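Local coordinates for CrataBL (Crataeva tapia, PDB 4IHZ), which inhibits factor Xa and, more weakly, trypsin, and acts as a glucose- and N-acetylglucosamine-binding lectin that agglutinates erythrocytes without divalent cations, at residues A[122-127]-A[133-138]; A[86-91]-A[149-154]; A[76-79]-A[83-86]. One frame throughout, in Å; residues are numbered along the deposited sequence.

Contact 1 (A[122-127]-A[133-138]); sequences KLVHCP and CRDVGI
Lys122 and Asp135 form a salt bridge across the two strands, NZ of Lys122 lying 3.0 Å from OD1 of Asp135. The ammonium comes to OD1 on its syn side, 31° out of the carboxylate plane, and adds a weak hydrogen bond to OD2. Chi1 of Lys122 (65°) sets CG between the backbone N and the carbonyl carbon, and the extended chain beyond it carries NZ to the acid; Glu115 is a second, weaker ionic partner. Next along the strands, the backbones of His125 and Arg134 bond in both directions: Arg134 N to His125 O and His125 N to Arg134 O are both 2.8 Å. Val136 N continues the pairing to Leu123 O, and beyond it a water bridges Leu123 N and Val136 O. This is an antiparallel beta hairpin of the beta-trefoil, built from strands 120-125 and 134-139, and its connecting loop is pinned at the base by the Cys126-Cys133 disulfide, with a chi3 of 98°. Val124 stands beside Asp135 on one face of the sheet, its CG1 3.3 Å from OD1, while its CG2 packs 3.6 Å from CB of Cys133. On the other face, His125 turns its ring away from the partner strand to bond through NE2 to Gly109 O. Pro127 CG meets Arg134 NH1 obliquely at 3.7 Å, the two side chains crossing at about a right angle.

Contact 2 (A[86-91]-A[149-154]); sequences WTVKSS and LAPRDR
Pro151 and Val88 meet tip to tip, and between them carry over half of the surface buried here. Both methyls of Val88 straddle the proline ring corner: CG1 of Val88 and CG2 of Val88 each lie 3.8 Å from CG of Pro151. The fork is set by chi1 of 162°, which puts CG1 anti to the backbone N and CG2 anti to the carbonyl carbon, so that the pair opens toward the ring. Pro151 is the centre of an inverse gamma turn, in which Arg152 N makes a weak hydrogen bond to Ala150 O.

Leu149, two residues earlier, makes the second touch. Its CD1 comes obliquely to CZ3 of Trp86, at 4.1 Å. The far, benzo side of the indole does the touching, while the pyrrole N-H is turned to another task, NE1 of Trp86 bonding to Thr73 OG1. Val99 and Ile38 also pack against this indole, and Ile38, Val136 and Ile138 against Leu149, placing the Trp86-Leu149 end of the contact in the hydrophobic interior of the beta-trefoil. Side chains of 86-88 thus meet those of 149-151, and the backbone of Leu149 is also hydrogen-bonded to Val99 and Ile38.

The nearest CA atoms, those of Val88 and Pro151, are 7.9 Å apart, and no hydrogen bond crosses between the segments. The two are therefore joined here by apolar carbon contacts, which depend on dispersion and the exclusion of water rather than on directed bonds.

Contact 3 (A[76-79]-A[83-86]); sequences DLWF and SKIW
Lys84 lays its aliphatic chain over one face of the Trp78 indole, CG sitting 3.5 Å from the centroid of the six-membered ring and only 13° off its normal. This CH-pi contact lies in the loop of the beta-trefoil between strands 69-72 and 87-91, where the chain turns. The two side chains slide past each other in opposite directions, and the extended run of Lys84 beyond CG carries CE back over the root of the indole, 3.8 Å from CB of Trp78. Chi1 of Trp78 (-162°) swings the indole, opposite the backbone N, across to the lysine. Ser83 O approaches the same ring obliquely, 3.5 Å from CZ2, whereas the indole N-H is taken by Glu82 O. The ammonium lies past the ring: NZ of Lys84 bonds to Ser75 O and, in the second subunit, to Trp78 O and Cys80 O, and Trp78 packs against Trp78 of that subunit, which places the pair at the dimer interface. Leu77 and Phe79, on either side of Trp78 in sequence, border the glycan attached to the protein. The bend at Ser83-Ile85 is an ST turn, in which OG of Ser83, itself bonded to Gly103 O, accepts from N of Ile85 at 3.1 Å with an N-H...O angle of 159°.

How the contacts relate
From the N terminus, contact 3 comes first, closing a short loop with three residues between 76-79 and 83-86. Its last residue, Trp86, opens contact 2, which closes with 57 residues between 86-91 and 149-154 and thus forms the longest closure. Contact 1 falls within that span, closing the hairpin 120-125/134-139 before strand 148-151 joins the same sheet. Contacts 1 and 2 have centres about 7 Å apart and touch directly: Ala150 O takes the N-H of Gly137, and Val88 packs on His125. Contact 3, at the dimer interface, shares Trp86 with contact 2 and lies about 21 Å from contact 1, centre to centre, on the opposite side of the chain's centre.

Contact 1 (A[122-127]-A[133-138])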
ATOM      1  N   LYS A 122       6.508   2.317  25.088  1.00 20.36           N
ATOM      2  CA  LYS A 122       5.199   2.607  24.560  1.00 20.05           C
ATOM      3  C   LYS A 122       5.360   3.148  23.148  1.00 20.21           C
ATOM      4  O   LYS A 122       6.416   3.675  22.771  1.00 20.42           O
ATOM      5  CB  LYS A 122       4.473   3.634  25.418  1.00 20.55           C
ATOM      6  CG  LYS A 122       5.109   5.013  25.441  1.00 21.07           C
ATOM      7  CD  LYS A 122       4.335   5.950  26.342  1.00 24.79           C
ATOM      8  CE  LYS A 122       5.073   7.286  26.428  1.00 25.60           C
ATOM      9  NZ  LYS A 122       4.335   8.273  27.281  1.00 27.96           N
ATOM     10  N   LEU A 123       4.316   2.971  22.352  1.00 20.36           N
ATOM     11  CA  LEU A 123       4.224   3.642  21.054  1.00 19.14           C
ATOM     12  C   LEU A 123       3.455   4.935  21.221  1.00 18.92           C
ATOM     13  O   LEU A 123       2.485   5.022  22.006  1.00 19.93           O
ATOM     14  CB  LEU A 123       3.482   2.751  20.039  1.00 19.48           C
ATOM     15  CG  LEU A 123       4.146   1.433  19.686  1.00 21.24           C
ATOM     16  CD1 LEU A 123       3.222   0.757  18.626  1.00 25.53           C
ATOM     17  CD2 LEU A 123       5.518   1.662  19.127  1.00 26.67           C
ATOM     18  N   VAL A 124       3.891   5.965  20.486  1.00 18.39           N
ATOM     19  CA  VAL A 124       3.161   7.227  20.453  1.00 19.67           C
ATOM     20  C   VAL A 124       2.988   7.591  18.984  1.00 19.07           C
ATOM     21  O   VAL A 124       3.775   7.165  18.127  1.00 18.37           O
ATOM     22  CB  VAL A 124       3.909   8.365  21.236  1.00 20.80           C
ATOM     23  CG1 VAL A 124       4.194   7.908  22.671  1.00 22.27           C
ATOM     24  CG2 VAL A 124       5.184   8.751  20.498  1.00 21.34           C
ATOM     25  N   HIS A 125       1.966   8.372  18.687  1.00 20.41           N
ATOM     26  CA  HIS A 125       1.818   8.871  17.318  1.00 20.06           C
ATOM     27  C   HIS A 125       2.002  10.378  17.400  1.00 21.59           C
ATOM     28  O   HIS A 125       1.499  11.002  18.325  1.00 22.15           O
ATOM     29  CB  HIS A 125       0.445   8.539  16.759  1.00 19.95           C
ATOM     30  CG  HIS A 125       0.248   9.055  15.371  1.00 21.33           C
ATOM     31  ND1 HIS A 125      -0.513  10.173  15.095  1.00 24.23           N
ATOM     32  CD2 HIS A 125       0.759   8.641  14.187  1.00 19.91           C
ATOM     33  CE1 HIS A 125      -0.486  10.410  13.793  1.00 21.59           C
ATOM     34  NE2 HIS A 125       0.301   9.510  13.224  1.00 21.65           N
ATOM     35  N   CYS A 126       2.685  10.947  16.412  1.00 23.00           N
ATOM     36  CA  CYS A 126       3.093  12.352  16.501  1.00 25.73           C
ATOM     37  C   CYS A 126       2.530  13.058  15.306  1.00 26.09           C
ATOM     38  O   CYS A 126       3.078  12.962  14.215  1.00 25.24           O
ATOM     39  CB  CYS A 126       4.614  12.471  16.513  1.00 26.67           C
ATOM     40  SG  CYS A 126       5.372  11.561  17.889  1.00 31.76           S
ATOM     41  N   PRO A 127       1.410  13.764  15.506  1.00 26.66           N
ATOM     42  CA  PRO A 127       0.865  14.533  14.410  1.00 27.84           C
ATOM     43  C   PRO A 127       1.960  15.435  13.793  1.00 29.15           C
ATOM     44  O   PRO A 127       2.709  16.117  14.512  1.00 29.11           O
ATOM     45  CB  PRO A 127      -0.285  15.293  15.070  1.00 28.91           C
ATOM     46  CG  PRO A 127      -0.623  14.463  16.283  1.00 28.20           C
ATOM     47  CD  PRO A 127       0.697  14.022  16.770  1.00 28.14           C
ATOM     48  N   CYS A 133       3.095  14.273  21.321  1.00 28.14           N
ATOM     49  CA  CYS A 133       2.613  13.085  20.650  1.00 26.63           C
ATOM     50  C   CYS A 133       1.496  12.496  21.512  1.00 26.11           C
ATOM     51  O   CYS A 133       1.365  12.828  22.687  1.00 27.26           O
ATOM     52  CB  CYS A 133       3.760  12.089  20.483  1.00 26.07           C
ATOM     53  SG  CYS A 133       5.209  12.719  19.601  1.00 30.28           S
ATOM     54  N   ARG A 134       0.699  11.597  20.937  1.00 25.34           N
ATOM     55  CA  ARG A 134      -0.359  10.949  21.681  1.00 24.19           C
ATOM     56  C   ARG A 134       0.011   9.501  21.940  1.00 23.46           C
ATOM     57  O   ARG A 134       0.391   8.788  21.024  1.00 22.60           O
ATOM     58  CB  ARG A 134      -1.664  10.983  20.882  1.00 25.06           C
ATOM     59  CG  ARG A 134      -2.343  12.354  20.902  1.00 27.84           C
ATOM     60  CD  ARG A 134      -3.665  12.328  20.201  1.00 29.57           C
ATOM     61  NE  ARG A 134      -4.216  13.685  20.104  1.00 33.28           N
ATOM     62  CZ  ARG A 134      -4.312  14.402  18.982  1.00 33.96           C
ATOM     63  NH1 ARG A 134      -3.916  13.925  17.803  1.00 31.71           N
ATOM     64  NH2 ARG A 134      -4.820  15.637  19.056  1.00 35.73           N
ATOM     65  N   ASP A 135      -0.140   9.060  23.177  1.00 23.26           N
ATOM     66  CA  ASP A 135       0.192   7.676  23.535  1.00 22.68           C
ATOM     67  C   ASP A 135      -0.787   6.722  22.854  1.00 21.71           C
ATOM     68  O   ASP A 135      -1.988   6.948  22.825  1.00 21.98           O
ATOM     69  CB  ASP A 135       0.111   7.483  25.063  1.00 24.98           C
ATOM     70  CG  ASP A 135       1.255   8.177  25.828  1.00 27.72           C
ATOM     71  OD1 ASP A 135       2.209   8.705  25.229  1.00 31.28           O
ATOM     72  OD2 ASP A 135       1.186   8.192  27.066  1.00 35.41           O
ATOM     73  N   VAL A 136      -0.254   5.626  22.330  1.00 19.38           N
ATOM     74  CA  VAL A 136      -1.090   4.598  21.715  1.00 19.35           C
ATOM     75  C   VAL A 136      -1.438   3.553  22.765  1.00 19.13           C
ATOM     76  O   VAL A 136      -0.558   3.060  23.497  1.00 19.72           O
ATOM     77  CB  VAL A 136      -0.330   3.929  20.576  1.00 18.11           C
ATOM     78  CG1 VAL A 136      -1.098   2.700  20.089  1.00 17.52           C
ATOM     79  CG2 VAL A 136      -0.178   4.953  19.428  1.00 17.77           C
ATOM     80  N   GLY A 137      -2.732   3.292  22.891  1.00 19.39           N
ATOM     81  CA  GLY A 137      -3.241   2.322  23.840  1.00 20.33           C
ATOM     82  C   GLY A 137      -4.255   1.422  23.194  1.00 20.18           C
ATOM     83  O   GLY A 137      -4.442   1.436  21.971  1.00 19.41           O
ATOM     84  N   ILE A 138      -4.901   0.603  24.018  1.00 20.70           N
ATOM     85  CA  ILE A 138      -5.880  -0.358  23.534  1.00 20.91           C
ATOM     86  C   ILE A 138      -7.305   0.172  23.844  1.00 21.03           C
ATOM     87  O   ILE A 138      -7.591   0.664  24.956  1.00 23.99           O
ATOM     88  CB  ILE A 138      -5.646  -1.760  24.198  1.00 22.10           C
ATOM     89  CG1 ILE A 138      -4.509  -2.519  23.523  0.50 21.41           C
ATOM     90  CG2 ILE A 138      -6.938  -2.589  24.173  0.50 22.91           C
ATOM     91  CD1 ILE A 138      -4.179  -3.865  24.224  0.50 22.46           C
TER
HETATM   92  O   HOH W   1       1.943   1.748  23.290  1.00 21.25           O

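Contact 2 (A[86-91]-A[149-154])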
ATOM      1  N   TRP A  86       1.606   2.021   8.721  1.00 13.87           N
ATOM      2  CA  TRP A  86       0.699   2.506   9.755  1.00 14.60           C
ATOM      3  C   TRP A  86       0.481   4.015   9.728  1.00 14.76           C
ATOM      4  O   TRP A  86       1.372   4.790   9.375  1.00 16.89           O
ATOM      5  CB  TRP A  86       1.250   2.104  11.106  1.00 14.60           C
ATOM      6  CG  TRP A  86       1.234   0.606  11.343  1.00 14.61           C
ATOM      7  CD1 TRP A  86       1.223  -0.435  10.399  1.00 15.01           C
ATOM      8  CD2 TRP A  86       1.191  -0.029  12.627  1.00 15.18           C
ATOM      9  NE1 TRP A  86       1.156  -1.666  11.063  1.00 15.26           N
ATOM     10  CE2 TRP A  86       1.170  -1.423  12.414  1.00 14.11           C
ATOM     11  CE3 TRP A  86       1.186   0.466  13.956  1.00 15.39           C
ATOM     12  CZ2 TRP A  86       1.103  -2.355  13.479  1.00 16.83           C
ATOM     13  CZ3 TRP A  86       1.152  -0.455  15.001  1.00 17.09           C
ATOM     14  CH2 TRP A  86       1.116  -1.846  14.758  1.00 16.22           C
ATOM     15  N   THR A  87      -0.711   4.426  10.123  1.00 14.62           N
ATOM     16  CA  THR A  87      -1.044   5.839  10.186  1.00 16.14           C
ATOM     17  C   THR A  87      -2.164   5.945  11.224  1.00 16.72           C
ATOM     18  O   THR A  87      -2.455   4.975  11.958  1.00 16.77           O
ATOM     19  CB  THR A  87      -1.499   6.364   8.802  1.00 17.67           C
ATOM     20  OG1 THR A  87      -1.743   7.765   8.863  1.00 20.24           O
ATOM     21  CG2 THR A  87      -2.741   5.640   8.267  1.00 18.41           C
ATOM     22  N   VAL A  88      -2.773   7.119  11.319  1.00 17.60           N
ATOM     23  CA  VAL A  88      -3.919   7.289  12.197  1.00 18.36           C
ATOM     24  C   VAL A  88      -5.055   7.903  11.421  1.00 19.15           C
ATOM     25  O   VAL A  88      -4.829   8.753  10.586  1.00 20.63           O
ATOM     26  CB  VAL A  88      -3.537   8.187  13.423  1.00 18.62           C
ATOM     27  CG1 VAL A  88      -4.791   8.767  14.161  1.00 20.63           C
ATOM     28  CG2 VAL A  88      -2.636   7.402  14.350  1.00 19.33           C
ATOM     29  N   LYS A  89      -6.277   7.440  11.677  1.00 18.73           N
ATOM     30  CA  LYS A  89      -7.461   7.970  11.010  1.00 20.36           C
ATOM     31  C   LYS A  89      -8.524   8.254  12.041  1.00 21.98           C
ATOM     32  O   LYS A  89      -8.512   7.665  13.120  1.00 20.89           O
ATOM     33  CB  LYS A  89      -8.014   6.998   9.964  1.00 20.56           C
ATOM     34  CG  LYS A  89      -7.012   6.695   8.817  1.00 20.82           C
ATOM     35  CD  LYS A  89      -7.634   5.795   7.770  1.00 20.85           C
ATOM     36  CE  LYS A  89      -6.661   5.448   6.659  1.00 23.61           C
ATOM     37  NZ  LYS A  89      -7.382   4.747   5.540  1.00 25.42           N
ATOM     38  N   SER A  90      -9.421   9.173  11.708  1.00 23.65           N
ATOM     39  CA  SER A  90     -10.562   9.450  12.578  1.00 25.71           C
ATOM     40  C   SER A  90     -11.682   8.477  12.241  1.00 25.41           C
ATOM     41  O   SER A  90     -11.886   8.155  11.057  1.00 28.53           O
ATOM     42  CB  SER A  90     -11.032  10.892  12.387  1.00 26.09           C
ATOM     43  OG  SER A  90     -11.420  11.088  11.040  0.50 28.40           O
ATOM     44  N   SER A  91     -12.399   7.984  13.259  1.00 25.46           N
ATOM     45  CA  SER A  91     -13.516   7.056  13.055  1.00 25.83           C
ATOM     46  C   SER A  91     -14.659   7.342  14.026  1.00 28.24           C
ATOM     47  O   SER A  91     -14.504   7.127  15.226  1.00 27.86           O
ATOM     48  CB  SER A  91     -13.088   5.580  13.244  1.00 25.33           C
ATOM     49  OG  SER A  91     -14.241   4.764  13.122  1.00 25.70           O
ATOM     50  N   LEU A 149      -5.813  -0.808  18.519  1.00 16.59           N
ATOM     51  CA  LEU A 149      -4.865   0.242  18.924  1.00 15.45           C
ATOM     52  C   LEU A 149      -5.367   1.631  18.518  1.00 16.37           C
ATOM     53  O   LEU A 149      -5.928   1.803  17.447  1.00 16.08           O
ATOM     54  CB  LEU A 149      -3.480  -0.036  18.325  1.00 15.17           C
ATOM     55  CG  LEU A 149      -2.774  -1.301  18.774  1.00 15.82           C
ATOM     56  CD1 LEU A 149      -1.442  -1.262  18.053  1.00 18.33           C
ATOM     57  CD2 LEU A 149      -2.578  -1.321  20.304  1.00 16.24           C
ATOM     58  N   ALA A 150      -5.204   2.598  19.427  1.00 16.78           N
ATOM     59  CA  ALA A 150      -5.695   3.967  19.188  1.00 17.96           C
ATOM     60  C   ALA A 150      -4.839   4.961  19.952  1.00 18.65           C
ATOM     61  O   ALA A 150      -4.412   4.698  21.075  1.00 18.71           O
ATOM     62  CB  ALA A 150      -7.112   4.068  19.622  1.00 18.18           C
ATOM     63  N   PRO A 151      -4.608   6.136  19.359  1.00 19.59           N
ATOM     64  CA  PRO A 151      -3.755   7.125  20.048  1.00 21.14           C
ATOM     65  C   PRO A 151      -4.595   8.029  20.941  1.00 23.72           C
ATOM     66  O   PRO A 151      -4.997   9.127  20.551  1.00 25.18           O
ATOM     67  CB  PRO A 151      -3.119   7.897  18.884  1.00 20.61           C
ATOM     68  CG  PRO A 151      -4.171   7.853  17.804  1.00 20.84           C
ATOM     69  CD  PRO A 151      -4.906   6.523  17.969  1.00 18.45           C
ATOM     70  N   ARG A 152      -4.868   7.553  22.152  1.00 25.20           N
ATOM     71  CA  ARG A 152      -5.774   8.287  23.032  1.00 27.60           C
ATOM     72  C   ARG A 152      -5.167   8.577  24.380  1.00 29.58           C
ATOM     73  O   ARG A 152      -5.907   8.688  25.393  1.00 31.08           O
ATOM     74  CB  ARG A 152      -7.105   7.550  23.151  1.00 27.54           C
ATOM     75  CG  ARG A 152      -7.790   7.449  21.811  1.00 29.00           C
ATOM     76  CD  ARG A 152      -9.226   6.991  21.858  1.00 34.10           C
ATOM     77  NE  ARG A 152      -9.660   6.631  20.511  1.00 31.96           N
ATOM     78  CZ  ARG A 152     -10.752   5.928  20.231  1.00 31.14           C
ATOM     79  NH1 ARG A 152     -11.573   5.524  21.208  1.00 29.88           N
ATOM     80  NH2 ARG A 152     -11.030   5.632  18.971  1.00 24.17           N
ATOM     81  N   ASP A 153      -3.841   8.753  24.374  1.00 28.87           N
ATOM     82  CA  ASP A 153      -3.058   9.166  25.549  1.00 32.43           C
ATOM     83  C   ASP A 153      -3.169   8.320  26.823  1.00 31.95           C
ATOM     84  O   ASP A 153      -2.891   8.813  27.928  1.00 33.04           O
ATOM     85  CB  ASP A 153      -3.228  10.661  25.838  1.00 34.31           C
ATOM     86  CG  ASP A 153      -2.282  11.506  25.013  1.00 39.01           C
ATOM     87  OD1 ASP A 153      -1.058  11.164  24.942  1.00 40.00           O
ATOM     88  OD2 ASP A 153      -2.773  12.501  24.439  1.00 45.05           O
ATOM     89  N   ARG A 154      -3.566   7.057  26.666  1.00 31.19           N
ATOM     90  CA  ARG A 154      -3.506   6.032  27.740  1.00 31.05           C
ATOM     91  C   ARG A 154      -2.574   4.909  27.284  1.00 28.88           C
ATOM     92  O   ARG A 154      -2.991   4.001  26.554  1.00 29.70           O
ATOM     93  CB  ARG A 154      -4.898   5.484  28.020  1.00 31.67           C
ATOM     94  CG  ARG A 154      -5.845   6.555  28.516  1.00 38.19           C
ATOM     95  CD  ARG A 154      -7.240   6.011  28.741  1.00 44.25           C
ATOM     96  NE  ARG A 154      -7.991   5.802  27.497  1.00 46.08           N
ATOM     97  CZ  ARG A 154      -8.651   6.753  26.837  1.00 47.48           C
ATOM     98  NH1 ARG A 154      -8.624   8.015  27.255  1.00 47.67           N
ATOM     99  NH2 ARG A 154      -9.337   6.447  25.739  1.00 45.85           N
TER

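Contact 3 (A[76-79]-A[83-86])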
ATOM      1  N   ASP A  76       3.798 -11.110   3.610  1.00 21.17           N
ATOM      2  CA  ASP A  76       3.696 -11.325   2.166  1.00 23.02           C
ATOM      3  C   ASP A  76       2.287 -11.406   1.678  1.00 21.05           C
ATOM      4  O   ASP A  76       2.042 -11.148   0.519  1.00 21.92           O
ATOM      5  CB  ASP A  76       4.470 -12.568   1.753  1.00 24.30           C
ATOM      6  CG  ASP A  76       5.960 -12.383   1.905  1.00 28.86           C
ATOM      7  OD1 ASP A  76       6.435 -11.218   2.019  1.00 33.83           O
ATOM      8  OD2 ASP A  76       6.657 -13.392   1.874  1.00 32.80           O
ATOM      9  N   LEU A  77       1.343 -11.785   2.543  1.00 20.40           N
ATOM     10  CA  LEU A  77      -0.076 -11.736   2.210  1.00 19.78           C
ATOM     11  C   LEU A  77      -0.588 -10.332   2.542  1.00 18.23           C
ATOM     12  O   LEU A  77      -0.143  -9.723   3.522  1.00 17.69           O
ATOM     13  CB  LEU A  77      -0.870 -12.747   3.044  1.00 19.57           C
ATOM     14  CG  LEU A  77      -0.653 -14.211   2.710  1.00 24.16           C
ATOM     15  CD1 LEU A  77      -1.434 -15.018   3.760  1.00 26.09           C
ATOM     16  CD2 LEU A  77      -1.151 -14.433   1.284  1.00 26.24           C
ATOM     17  N   TRP A  78      -1.423  -9.794   1.656  1.00 17.75           N
ATOM     18  CA  TRP A  78      -2.057  -8.492   1.965  1.00 16.56           C
ATOM     19  C   TRP A  78      -3.339  -8.416   1.148  1.00 16.20           C
ATOM     20  O   TRP A  78      -3.310  -8.507  -0.069  1.00 17.14           O
ATOM     21  CB  TRP A  78      -1.113  -7.345   1.562  1.00 15.88           C
ATOM     22  CG  TRP A  78      -1.499  -6.090   2.210  1.00 17.14           C
ATOM     23  CD1 TRP A  78      -1.964  -4.948   1.619  1.00 17.53           C
ATOM     24  CD2 TRP A  78      -1.461  -5.837   3.606  1.00 16.56           C
ATOM     25  NE1 TRP A  78      -2.232  -3.999   2.574  1.00 16.99           N
ATOM     26  CE2 TRP A  78      -1.922  -4.504   3.812  1.00 15.75           C
ATOM     27  CE3 TRP A  78      -1.055  -6.595   4.711  1.00 15.84           C
ATOM     28  CZ2 TRP A  78      -2.015  -3.918   5.091  1.00 16.69           C
ATOM     29  CZ3 TRP A  78      -1.153  -6.002   5.994  1.00 15.44           C
ATOM     30  CH2 TRP A  78      -1.605  -4.671   6.160  1.00 16.13           C
ATOM     31  N   PHE A  79      -4.451  -8.182   1.832  1.00 16.52           N
ATOM     32  CA  PHE A  79      -5.751  -8.314   1.192  1.00 19.23           C
ATOM     33  C   PHE A  79      -6.388  -6.977   0.880  1.00 19.53           C
ATOM     34  O   PHE A  79      -7.522  -6.935   0.386  1.00 22.73           O
ATOM     35  CB  PHE A  79      -6.667  -9.136   2.081  1.00 18.77           C
ATOM     36  CG  PHE A  79      -6.174 -10.546   2.247  1.00 19.40           C
ATOM     37  CD1 PHE A  79      -6.395 -11.494   1.220  1.00 21.75           C
ATOM     38  CD2 PHE A  79      -5.407 -10.915   3.367  1.00 20.75           C
ATOM     39  CE1 PHE A  79      -5.919 -12.805   1.335  1.00 22.30           C
ATOM     40  CE2 PHE A  79      -4.906 -12.243   3.472  1.00 23.73           C
ATOM     41  CZ  PHE A  79      -5.178 -13.187   2.456  1.00 22.89           C
ATOM     42  N   SER A  83      -1.655   0.489   1.413  1.00 14.45           N
ATOM     43  CA  SER A  83      -0.339   0.053   1.874  1.00 13.91           C
ATOM     44  C   SER A  83      -0.413  -0.724   3.213  1.00 15.12           C
ATOM     45  O   SER A  83      -1.432  -0.719   3.909  1.00 14.01           O
ATOM     46  CB  SER A  83       0.519   1.282   2.127  1.00 13.90           C
ATOM     47  OG  SER A  83       0.094   1.868   3.355  1.00 15.49           O
ATOM     48  N   LYS A  84       0.749  -1.239   3.607  1.00 14.53           N
ATOM     49  CA  LYS A  84       0.948  -1.867   4.928  1.00 14.19           C
ATOM     50  C   LYS A  84       1.455  -0.885   5.977  1.00 13.76           C
ATOM     51  O   LYS A  84       1.788  -1.293   7.099  1.00 13.49           O
ATOM     52  CB  LYS A  84       1.986  -2.975   4.763  1.00 14.60           C
ATOM     53  CG  LYS A  84       1.573  -4.064   3.764  1.00 18.12           C
ATOM     54  CD  LYS A  84       2.733  -4.961   3.495  1.00 20.65           C
ATOM     55  CE  LYS A  84       2.380  -6.015   2.437  1.00 18.59           C
ATOM     56  NZ  LYS A  84       3.663  -6.608   2.096  1.00 20.86           N
ATOM     57  N   ILE A  85       1.532   0.389   5.606  1.00 14.55           N
ATOM     58  CA  ILE A  85       2.191   1.381   6.448  1.00 14.32           C
ATOM     59  C   ILE A  85       1.179   1.928   7.457  1.00 13.98           C
ATOM     60  O   ILE A  85       0.058   2.253   7.123  1.00 15.39           O
ATOM     61  CB  ILE A  85       2.749   2.484   5.553  1.00 15.65           C
ATOM     62  CG1 ILE A  85       3.808   1.884   4.607  1.00 17.07           C
ATOM     63  CG2 ILE A  85       3.345   3.677   6.423  1.00 15.02           C
ATOM     64  CD1 ILE A  85       4.032   2.698   3.349  1.00 19.01           C
ATOM     65  N   TRP A  86       1.606   2.021   8.721  1.00 13.87           N
ATOM     66  CA  TRP A  86       0.699   2.506   9.755  1.00 14.60           C
ATOM     67  C   TRP A  86       0.481   4.015   9.728  1.00 14.76           C
ATOM     68  O   TRP A  86       1.372   4.790   9.375  1.00 16.89           O
ATOM     69  CB  TRP A  86       1.250   2.104  11.106  1.00 14.60           C
ATOM     70  CG  TRP A  86       1.234   0.606  11.343  1.00 14.61           C
ATOM     71  CD1 TRP A  86       1.223  -0.435  10.399  1.00 15.01           C
ATOM     72  CD2 TRP A  86       1.191  -0.029  12.627  1.00 15.18           C
ATOM     73  NE1 TRP A  86       1.156  -1.666  11.063  1.00 15.26           N
ATOM     74  CE2 TRP A  86       1.170  -1.423  12.414  1.00 14.11           C
ATOM     75  CE3 TRP A  86       1.186   0.466  13.956  1.00 15.39           C
ATOM     76  CZ2 TRP A  86       1.103  -2.355  13.479  1.00 16.83           C
ATOM     77  CZ3 TRP A  86       1.152  -0.455  15.001  1.00 17.09           C
ATOM     78  CH2 TRP A  86       1.116  -1.846  14.758  1.00 16.22           C
TER